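Putative DsbA oxidoreductase SCO1869 (PDB 3GL5) is a probable DsbA-like oxidoreductase with a thioredoxin fold, thought to carry out thiol-disulfide redox chemistry. Local coordinates at residues F43-V57 against D94-L106. Numbering follows the deposited sequence.
Sequences FELDPGRAKDDVQPV and DRDHGSTFDLHRL. With ACT (acetate ion), chain C.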
loop_
_atom_site.group_PDB
_atom_site.type_symbol
_atom_site.label_atom_id
_atom_site.label_comp_id
_atom_site.label_asym_id
_atom_site.label_seq_id
_atom_site.Cartn_x
_atom_site.Cartn_y
_atom_site.Cartn_z
ATOM N N PHE A 43 -8.804 -12.712 -1.540
ATOM C CA PHE A 43 -8.950 -14.035 -0.974
ATOM C C PHE A 43 -9.890 -14.810 -1.855
ATOM O O PHE A 43 -10.907 -14.274 -2.270
ATOM C CB PHE A 43 -9.534 -13.915 0.446
ATOM C CG PHE A 43 -9.528 -15.222 1.245
ATOM C CD1 PHE A 43 -8.530 -15.470 2.181
ATOM C CD2 PHE A 43 -10.563 -16.166 1.097
ATOM C CE1 PHE A 43 -8.517 -16.668 2.954
ATOM C CE2 PHE A 43 -10.585 -17.362 1.861
ATOM C CZ PHE A 43 -9.548 -17.621 2.783
ATOM N N GLU A 44 -9.577 -16.072 -2.157
ATOM C CA GLU A 44 -10.517 -16.880 -2.924
ATOM C C GLU A 44 -11.051 -17.988 -2.015
ATOM O O GLU A 44 -10.290 -18.824 -1.538
ATOM C CB GLU A 44 -9.850 -17.523 -4.152
ATOM C CG GLU A 44 -9.686 -16.631 -5.381
ATOM C CD GLU A 44 -8.759 -17.269 -6.396
ATOM O OE1 GLU A 44 -7.519 -17.304 -6.171
ATOM O OE2 GLU A 44 -9.265 -17.810 -7.392
ATOM N N LEU A 45 -12.364 -18.036 -1.844
ATOM C CA LEU A 45 -12.987 -19.148 -1.134
ATOM C C LEU A 45 -12.801 -20.470 -1.899
ATOM O O LEU A 45 -12.669 -21.518 -1.279
ATOM C CB LEU A 45 -14.466 -18.857 -0.903
ATOM C CG LEU A 45 -14.726 -17.859 0.227
ATOM C CD1 LEU A 45 -16.111 -17.260 0.043
ATOM C CD2 LEU A 45 -14.569 -18.526 1.621
ATOM N N ASP A 46 -12.737 -20.414 -3.227
ATOM C CA ASP A 46 -12.579 -21.649 -4.000
ATOM C C ASP A 46 -11.554 -21.448 -5.109
ATOM O O ASP A 46 -11.901 -21.266 -6.279
ATOM C CB ASP A 46 -13.946 -22.073 -4.540
ATOM C CG ASP A 46 -13.931 -23.404 -5.279
ATOM O OD1 ASP A 46 -12.920 -24.152 -5.248
ATOM O OD2 ASP A 46 -14.971 -23.686 -5.935
ATOM N N PRO A 47 -10.273 -21.437 -4.738
ATOM C CA PRO A 47 -9.266 -21.120 -5.764
ATOM C C PRO A 47 -9.117 -22.221 -6.832
ATOM O O PRO A 47 -8.554 -21.965 -7.919
ATOM C CB PRO A 47 -7.968 -20.994 -4.955
ATOM C CG PRO A 47 -8.226 -21.823 -3.683
ATOM C CD PRO A 47 -9.686 -21.770 -3.422
ATOM N N GLY A 48 -9.602 -23.428 -6.544
ATOM C CA GLY A 48 -9.392 -24.532 -7.466
ATOM C C GLY A 48 -10.518 -24.592 -8.465
ATOM O O GLY A 48 -10.494 -25.398 -9.351
ATOM N N ARG A 49 -11.519 -23.743 -8.315
ATOM C CA ARG A 49 -12.683 -23.830 -9.167
ATOM C C ARG A 49 -12.344 -23.451 -10.616
ATOM O O ARG A 49 -11.506 -22.599 -10.849
ATOM C CB ARG A 49 -13.779 -22.932 -8.624
ATOM C CG ARG A 49 -15.038 -23.063 -9.392
ATOM C CD ARG A 49 -16.119 -22.227 -8.803
ATOM N NE ARG A 49 -17.411 -22.779 -9.172
ATOM C CZ ARG A 49 -18.075 -23.692 -8.468
ATOM N NH1 ARG A 49 -17.577 -24.173 -7.330
ATOM N NH2 ARG A 49 -19.254 -24.113 -8.925
ATOM N N ALA A 50 -12.974 -24.109 -11.587
ATOM C CA ALA A 50 -12.728 -23.827 -13.009
ATOM C C ALA A 50 -13.506 -22.614 -13.497
ATOM O O ALA A 50 -14.650 -22.385 -13.099
ATOM C CB ALA A 50 -13.042 -25.039 -13.863
ATOM N N LYS A 51 -12.898 -21.837 -14.379
ATOM C CA LYS A 51 -13.575 -20.636 -14.836
ATOM C C LYS A 51 -14.959 -20.941 -15.422
ATOM O O LYS A 51 -15.898 -20.195 -15.198
ATOM C CB LYS A 51 -12.710 -19.834 -15.806
ATOM C CG LYS A 51 -13.291 -18.427 -16.071
ATOM C CD LYS A 51 -12.226 -17.443 -16.604
ATOM C CE LYS A 51 -12.161 -17.415 -18.105
ATOM N NZ LYS A 51 -13.420 -16.835 -18.650
ATOM N N ASP A 52 -15.109 -22.048 -16.136
ATOM C CA ASP A 52 -16.399 -22.331 -16.752
ATOM C C ASP A 52 -17.351 -23.070 -15.826
ATOM O O ASP A 52 -18.391 -23.537 -16.254
ATOM C CB ASP A 52 -16.237 -23.104 -18.068
ATOM C CG ASP A 52 -15.864 -24.564 -17.847
ATOM O OD1 ASP A 52 -15.211 -24.886 -16.821
ATOM O OD2 ASP A 52 -16.231 -25.393 -18.711
ATOM N N ASP A 53 -17.002 -23.191 -14.560
ATOM C CA ASP A 53 -17.895 -23.841 -13.612
ATOM C C ASP A 53 -18.736 -22.810 -12.830
ATOM O O ASP A 53 -18.355 -22.373 -11.740
ATOM C CB ASP A 53 -17.069 -24.738 -12.681
ATOM C CG ASP A 53 -17.923 -25.654 -11.838
ATOM O OD1 ASP A 53 -19.061 -25.969 -12.255
ATOM O OD2 ASP A 53 -17.442 -26.072 -10.758
ATOM N N VAL A 54 -19.862 -22.399 -13.413
ATOM C CA VAL A 54 -20.816 -21.468 -12.780
ATOM C C VAL A 54 -22.071 -22.240 -12.400
ATOM O O VAL A 54 -22.618 -22.989 -13.192
ATOM C CB VAL A 54 -21.224 -20.277 -13.717
ATOM C CG1 VAL A 54 -21.920 -19.134 -12.911
ATOM C CG2 VAL A 54 -20.022 -19.743 -14.482
ATOM N N GLN A 55 -22.529 -22.041 -11.177
ATOM C CA GLN A 55 -23.613 -22.831 -10.602
ATOM C C GLN A 55 -24.613 -21.866 -9.964
ATOM O O GLN A 55 -24.204 -20.816 -9.471
ATOM C CB GLN A 55 -23.010 -23.684 -9.494
ATOM C CG GLN A 55 -23.432 -25.132 -9.519
ATOM C CD GLN A 55 -22.916 -25.875 -8.313
ATOM O OE1 GLN A 55 -22.280 -25.296 -7.422
ATOM N NE2 GLN A 55 -23.168 -27.178 -8.281
ATOM N N PRO A 56 -25.913 -22.223 -9.923
ATOM C CA PRO A 56 -26.811 -21.378 -9.105
ATOM C C PRO A 56 -26.480 -21.520 -7.628
ATOM O O PRO A 56 -26.205 -22.629 -7.165
ATOM C CB PRO A 56 -28.210 -21.918 -9.401
ATOM C CG PRO A 56 -28.045 -22.824 -10.623
ATOM C CD PRO A 56 -26.621 -23.302 -10.632
ATOM N N VAL A 57 -26.472 -20.406 -6.896
ATOM C CA VAL A 57 -26.143 -20.424 -5.467
ATOM C C VAL A 57 -27.023 -21.431 -4.708
ATOM O O VAL A 57 -26.553 -22.185 -3.853
ATOM C CB VAL A 57 -26.262 -18.997 -4.810
ATOM C CG1 VAL A 57 -26.249 -19.096 -3.282
ATOM C CG2 VAL A 57 -25.149 -18.100 -5.270
ATOM N N ASP A 94 -32.014 -16.508 -7.552
ATOM C CA ASP A 94 -31.355 -16.778 -8.829
ATOM C C ASP A 94 -29.963 -16.244 -8.937
ATOM O O ASP A 94 -29.523 -15.979 -10.044
ATOM C CB ASP A 94 -32.151 -16.225 -10.017
ATOM C CG ASP A 94 -33.563 -16.760 -10.078
ATOM O OD1 ASP A 94 -33.806 -17.950 -9.731
ATOM O OD2 ASP A 94 -34.442 -15.964 -10.471
ATOM N N ARG A 95 -29.284 -16.051 -7.813
ATOM C CA ARG A 95 -27.856 -15.709 -7.836
ATOM C C ARG A 95 -27.040 -16.914 -8.290
ATOM O O ARG A 95 -27.472 -18.070 -8.161
ATOM C CB ARG A 95 -27.385 -15.253 -6.470
ATOM C CG ARG A 95 -27.977 -13.868 -5.980
ATOM C CD ARG A 95 -27.057 -13.163 -4.949
ATOM N NE ARG A 95 -26.712 -14.038 -3.825
ATOM C CZ ARG A 95 -25.604 -14.777 -3.757
ATOM N NH1 ARG A 95 -24.711 -14.763 -4.755
ATOM N NH2 ARG A 95 -25.397 -15.549 -2.682
ATOM N N ASP A 96 -25.891 -16.623 -8.887
ATOM C CA ASP A 96 -24.988 -17.659 -9.334
ATOM C C ASP A 96 -23.664 -17.498 -8.606
ATOM O O ASP A 96 -23.461 -16.552 -7.816
ATOM C CB ASP A 96 -24.836 -17.662 -10.860
ATOM C CG ASP A 96 -24.131 -16.403 -11.407
ATOM O OD1 ASP A 96 -24.020 -15.369 -10.714
ATOM O OD2 ASP A 96 -23.689 -16.449 -12.575
ATOM N N HIS A 97 -22.764 -18.437 -8.854
ATOM C CA HIS A 97 -21.547 -18.527 -8.111
ATOM C C HIS A 97 -20.492 -19.188 -8.995
ATOM O O HIS A 97 -20.781 -20.182 -9.647
ATOM C CB HIS A 97 -21.825 -19.373 -6.871
ATOM C CG HIS A 97 -20.599 -19.789 -6.138
ATOM N ND1 HIS A 97 -20.257 -19.269 -4.905
ATOM C CD2 HIS A 97 -19.640 -20.694 -6.445
ATOM C CE1 HIS A 97 -19.127 -19.827 -4.492
ATOM N NE2 HIS A 97 -18.727 -20.683 -5.416
ATOM N N GLY A 98 -19.263 -18.657 -8.980
ATOM C CA GLY A 98 -18.173 -19.187 -9.815
ATOM C C GLY A 98 -16.781 -18.799 -9.337
ATOM O O GLY A 98 -16.579 -18.339 -8.196
ATOM N N SER A 99 -15.809 -19.026 -10.209
ATOM C CA SER A 99 -14.422 -18.709 -9.937
ATOM C C SER A 99 -14.201 -17.176 -9.918
ATOM O O SER A 99 -14.800 -16.455 -10.732
ATOM C CB SER A 99 -13.558 -19.373 -11.020
ATOM O OG SER A 99 -12.315 -18.680 -11.149
ATOM N N THR A 100 -13.354 -16.669 -9.012
ATOM C CA THR A 100 -13.103 -15.190 -8.922
ATOM C C THR A 100 -11.645 -14.802 -9.227
ATOM O O THR A 100 -11.231 -13.665 -9.020
ATOM C CB THR A 100 -13.455 -14.634 -7.534
ATOM O OG1 THR A 100 -12.736 -15.382 -6.529
ATOM C CG2 THR A 100 -14.945 -14.755 -7.291
ATOM N N PHE A 101 -10.871 -15.759 -9.713
ATOM C CA PHE A 101 -9.465 -15.559 -9.860
ATOM C C PHE A 101 -9.165 -14.320 -10.703
ATOM O O PHE A 101 -8.381 -13.464 -10.299
ATOM C CB PHE A 101 -8.769 -16.798 -10.460
ATOM C CG PHE A 101 -7.274 -16.615 -10.619
ATOM C CD1 PHE A 101 -6.463 -16.350 -9.508
ATOM C CD2 PHE A 101 -6.673 -16.689 -11.872
ATOM C CE1 PHE A 101 -5.081 -16.170 -9.653
ATOM C CE2 PHE A 101 -5.254 -16.539 -12.003
ATOM C CZ PHE A 101 -4.485 -16.264 -10.893
ATOM N N ASP A 102 -9.777 -14.265 -11.882
ATOM C CA ASP A 102 -9.621 -13.156 -12.821
ATOM C C ASP A 102 -10.173 -11.829 -12.289
ATOM O O ASP A 102 -9.588 -10.744 -12.535
ATOM C CB ASP A 102 -10.257 -13.522 -14.166
ATOM C CG ASP A 102 -9.435 -14.582 -14.905
ATOM O OD1 ASP A 102 -8.212 -14.624 -14.653
ATOM O OD2 ASP A 102 -9.985 -15.379 -15.700
ATOM N N LEU A 103 -11.270 -11.908 -11.540
ATOM C CA LEU A 103 -11.774 -10.718 -10.885
ATOM C C LEU A 103 -10.699 -10.162 -9.955
ATOM O O LEU A 103 -10.437 -8.972 -9.931
ATOM C CB LEU A 103 -13.055 -11.055 -10.105
ATOM C CG LEU A 103 -14.379 -11.098 -10.879
ATOM C CD1 LEU A 103 -14.414 -12.266 -11.849
ATOM C CD2 LEU A 103 -15.509 -11.233 -9.903
ATOM N N HIS A 104 -10.060 -11.034 -9.190
ATOM C CA HIS A 104 -9.039 -10.590 -8.279
ATOM C C HIS A 104 -7.819 -9.995 -8.982
ATOM O O HIS A 104 -7.257 -9.015 -8.489
ATOM C CB HIS A 104 -8.650 -11.699 -7.291
ATOM C CG HIS A 104 -9.687 -11.930 -6.229
ATOM N ND1 HIS A 104 -9.903 -11.039 -5.199
ATOM C CD2 HIS A 104 -10.587 -12.937 -6.054
ATOM C CE1 HIS A 104 -10.867 -11.495 -4.413
ATOM N NE2 HIS A 104 -11.288 -12.650 -4.900
ATOM N N ARG A 105 -7.416 -10.581 -10.102
ATOM C CA ARG A 105 -6.313 -10.022 -10.909
ATOM C C ARG A 105 -6.651 -8.610 -11.373
ATOM O O ARG A 105 -5.814 -7.687 -11.256
ATOM C CB ARG A 105 -5.976 -10.926 -12.100
ATOM C CG ARG A 105 -5.471 -12.307 -11.643
ATOM C CD ARG A 105 -4.781 -13.078 -12.750
ATOM N NE ARG A 105 -5.666 -13.343 -13.904
ATOM C CZ ARG A 105 -5.571 -12.742 -15.097
ATOM N NH1 ARG A 105 -4.650 -11.806 -15.344
ATOM N NH2 ARG A 105 -6.396 -13.083 -16.058
ATOM N N LEU A 106 -7.897 -8.429 -11.812
ATOM C CA LEU A 106 -8.389 -7.104 -12.206
ATOM C C LEU A 106 -8.510 -6.148 -11.040
ATOM O O LEU A 106 -8.320 -4.945 -11.232
ATOM C CB LEU A 106 -9.721 -7.180 -12.950
ATOM C CG LEU A 106 -9.695 -7.694 -14.389
ATOM C CD1 LEU A 106 -11.160 -7.707 -14.841
ATOM C CD2 LEU A 106 -8.830 -6.837 -15.349
HETATM C C ACT C . -21.937 -17.189 -2.789
HETATM O O ACT C . -21.383 -17.104 -3.901
HETATM O OXT ACT C . -23.060 -16.675 -2.763
HETATM C CH3 ACT C . -21.287 -17.869 -1.607
HETATM O O HOH W 1 -11.740 -18.503 -7.241
HETATM O O HOH W 2 -13.298 -18.104 -4.966
#
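A two-stranded antiparallel sheet within the helical insertion of this DsbA-like protein joins Gln55 and Pro56 to His97 and Asp96. Gln55 N donates to His97 O (3.0 Å) within the carbonyl plane, the return bond from His97 N to Gln55 O is weak, and Val57 N, in the first turn of helix 57-64, reaches Arg95 O at 2.8 Å. CG2 of Val57 lies over one face of the Arg95 guanidinium, 3.4 Å from NH1. At the edge of that group sits an acetate, probably from the crystallisation liquor; its OXT accepts from Arg95 NH2, and its O atom from His97 ND1 at 2.6 Å. Arg49 runs extended past Gly98 and Ser99, its CG turned away from the backbone N (chi1 -175°). The His97 ring stands nearly perpendicular to the Arg49 guanidinium, His97 CD2 3.9 Å from Arg49 CZ, while NH1 and NE of Arg49 donate in the guanidinium plane to Asp46 OD2 and Asp53 O, fixing the group's rotation. Near the start of helix 101-111, a water accepts from Thr100 N and donates to Glu44 OE2 (2.6 Å) and Asp46 O; OE1 of Glu44 pairs with Arg170, and Thr100 OG1 bonds Asp10. The loop after strand 36-42 is thereby tied to the helical insertion characteristic of DsbA-type thioredoxin folds.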